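Local coordinates for protein 3-keto-5-aminohexanoate cleavage enzyme (Ralstonia eutropha, PDB 3C6C) that probably cleaves 3-keto-5-aminohexanoate as a metal-dependent beta-keto acid cleavage enzyme, and here carries a bound nickel ion in a TIM-barrel fold, at residues A[166-169]-A[170-174]. Numbering follows the deposited sequence. Where two conformers were deposited one is given.
Sequences TRTL and RAMAR
The guanidinium of R170 is the one flat group that reaches across the turn, and T166 meets it obliquely: NH1 lies 3.4 Å from OG1 and 3.6 Å from CB of T166. The two side chains run side by side in the same direction, one turn apart. With CG anti to its own carbonyl carbon (chi1 -75°) and the chain extended to NE, R170 runs past T166 O, its CG 3.2 Å away; the same oxygen accepts the backbone N-H of R170. E159 of the second subunit forms a salt bridge with NH1 of R170 and a hydrogen bond with OG1 of T166, E202 of the same chain forms a salt bridge through OE2 with NH2 of R170, and OG1 of T168 is hydrogen-bonded to OE1 of E117 of the second subunit. These are the first turns of helix 166-179, which leads into strand 182-187 of the TIM barrel and packs on helix 190-201 through F195, touched by T166, L169 and R170. Successive i to i+4 bonds include M172 N to T168 O at 2.9 Å and A173 N to L169 O at 2.9 Å. T168 and the selenomethionine M172 also lie alongside each other, CG2 of T168 against CG of M172 at 4.1 Å, and the side chain of M172 packs on L146 of strand 143-147.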
ATOM      1  N   THR A 166      26.478 -10.721 -10.437  1.00 23.93           N
ATOM      2  CA  THR A 166      26.543 -10.741  -8.974  1.00 24.25           C
ATOM      3  C   THR A 166      27.990 -11.044  -8.544  1.00 23.90           C
ATOM      4  O   THR A 166      28.465 -10.633  -7.477  1.00 20.86           O
ATOM      5  CB  THR A 166      25.526 -11.736  -8.363  1.00 25.50           C
ATOM      6  OG1 THR A 166      25.719 -13.037  -8.935  1.00 23.40           O
ATOM      7  CG2 THR A 166      24.061 -11.250  -8.611  1.00 24.08           C
ATOM      8  N   ARG A 167      28.696 -11.732  -9.431  1.00 24.38           N
ATOM      9  CA  ARG A 167      30.100 -12.101  -9.194  1.00 21.85           C
ATOM     10  C   ARG A 167      30.970 -10.841  -9.176  1.00 21.83           C
ATOM     11  O   ARG A 167      31.797 -10.593  -8.277  1.00 21.45           O
ATOM     12  CB  ARG A 167      30.572 -13.044 -10.308  1.00 23.83           C
ATOM     13  CG  ARG A 167      32.009 -13.491 -10.213  1.00 24.49           C
ATOM     14  CD  ARG A 167      32.335 -14.507 -11.332  1.00 25.46           C
ATOM     15  NE  ARG A 167      32.109 -13.935 -12.659  1.00 19.87           N
ATOM     16  CZ  ARG A 167      31.627 -14.605 -13.701  1.00 27.84           C
ATOM     17  NH1 ARG A 167      31.306 -15.884 -13.578  1.00 26.57           N
ATOM     18  NH2 ARG A 167      31.438 -13.985 -14.861  1.00 26.54           N
ATOM     19  N   THR A 168      30.759 -10.041 -10.199  1.00 19.75           N
ATOM     20  CA  THR A 168      31.437  -8.742 -10.308  1.00 20.85           C
ATOM     21  C   THR A 168      31.061  -7.779  -9.190  1.00 20.67           C
ATOM     22  O   THR A 168      31.906  -7.069  -8.659  1.00 20.33           O
ATOM     23  CB  THR A 168      31.232  -8.120 -11.694  1.00 21.97           C
ATOM     24  OG1 THR A 168      32.015  -8.889 -12.612  1.00 23.40           O
ATOM     25  CG2 THR A 168      31.670  -6.634 -11.749  1.00 19.63           C
ATOM     26  N   LEU A 169      29.787  -7.785  -8.815  1.00 20.07           N
ATOM     27  CA  LEU A 169      29.307  -6.894  -7.757  1.00 22.96           C
ATOM     28  C   LEU A 169      29.914  -7.276  -6.404  1.00 23.46           C
ATOM     29  O   LEU A 169      30.284  -6.409  -5.579  1.00 21.94           O
ATOM     30  CB  LEU A 169      27.770  -6.894  -7.690  1.00 22.48           C
ATOM     31  CG  LEU A 169      27.065  -6.214  -8.874  1.00 20.67           C
ATOM     32  CD1 LEU A 169      25.549  -6.451  -8.771  1.00 17.63           C
ATOM     33  CD2 LEU A 169      27.423  -4.725  -8.974  1.00 19.88           C
ATOM     34  N   ARG A 170      30.035  -8.581  -6.182  1.00 22.40           N
ATOM     35  CA  ARG A 170      30.651  -9.058  -4.945  1.00 23.13           C
ATOM     36  C   ARG A 170      32.115  -8.605  -4.873  1.00 23.36           C
ATOM     37  O   ARG A 170      32.605  -8.188  -3.825  1.00 25.19           O
ATOM     38  CB  ARG A 170      30.558 -10.587  -4.809  1.00 22.59           C
ATOM     39  CG  ARG A 170      29.194 -11.042  -4.435  1.00 21.25           C
ATOM     40  CD  ARG A 170      29.083 -12.536  -4.536  1.00 25.89           C
ATOM     41  NE  ARG A 170      27.874 -13.008  -3.869  1.00 24.90           N
ATOM     42  CZ  ARG A 170      26.846 -13.574  -4.495  1.00 24.44           C
ATOM     43  NH1 ARG A 170      26.896 -13.792  -5.809  1.00 28.18           N
ATOM     44  NH2 ARG A 170      25.790 -13.943  -3.795  1.00 23.55           N
ATOM     45  N   ALA A 171      32.801  -8.700  -6.004  1.00 23.10           N
ATOM     46  CA  ALA A 171      34.233  -8.346  -6.063  1.00 22.40           C
ATOM     47  C   ALA A 171      34.432  -6.842  -5.847  1.00 21.15           C
ATOM     48  O   ALA A 171      35.359  -6.411  -5.123  1.00 21.71           O
ATOM     49  CB  ALA A 171      34.855  -8.799  -7.373  1.00 20.33           C
HETATM   50  N   MSE A 172      33.527  -6.063  -6.433  1.00 20.75           N
HETATM   51  CA  MSE A 172      33.520  -4.588  -6.321  0.50 21.09           C
HETATM   52  C   MSE A 172      33.311  -4.168  -4.881  1.00 20.78           C
HETATM   53  O   MSE A 172      34.009  -3.315  -4.340  1.00 20.22           O
HETATM   54  CB  MSE A 172      32.376  -3.971  -7.140  0.50 22.08           C
HETATM   55  CG  MSE A 172      32.513  -4.089  -8.661  0.50 23.01           C
HETATM   56 SE   MSE A 172      34.022  -3.090  -9.362  0.38 25.59          SE
HETATM   57  CE  MSE A 172      33.258  -1.316  -9.349  0.50 24.89           C
ATOM     58  N   ALA A 173      32.311  -4.787  -4.279  1.00 19.33           N
ATOM     59  CA  ALA A 173      31.943  -4.498  -2.892  1.00 19.88           C
ATOM     60  C   ALA A 173      33.159  -4.729  -2.009  1.00 21.28           C
ATOM     61  O   ALA A 173      33.495  -3.914  -1.143  1.00 20.21           O
ATOM     62  CB  ALA A 173      30.752  -5.372  -2.422  1.00 18.49           C
ATOM     63  N   ARG A 174      33.818  -5.856  -2.252  1.00 21.39           N
ATOM     64  CA  ARG A 174      35.039  -6.213  -1.496  1.00 22.54           C
ATOM     65  C   ARG A 174      36.165  -5.187  -1.684  1.00 21.23           C
ATOM     66  O   ARG A 174      36.827  -4.789  -0.708  1.00 21.14           O
ATOM     67  CB  ARG A 174      35.524  -7.634  -1.816  1.00 22.11           C
ATOM     68  CG  ARG A 174      36.585  -8.088  -0.830  1.00 31.98           C
ATOM     69  CD  ARG A 174      37.004  -9.546  -1.034  1.00 45.04           C
ATOM     70  NE  ARG A 174      35.921 -10.526  -0.852  1.00 53.14           N
ATOM     71  CZ  ARG A 174      35.639 -11.134   0.300  1.00 58.02           C
ATOM     72  NH1 ARG A 174      36.342 -10.856   1.395  1.00 62.61           N
ATOM     73  NH2 ARG A 174      34.646 -12.014   0.367  1.00 60.68           N
TER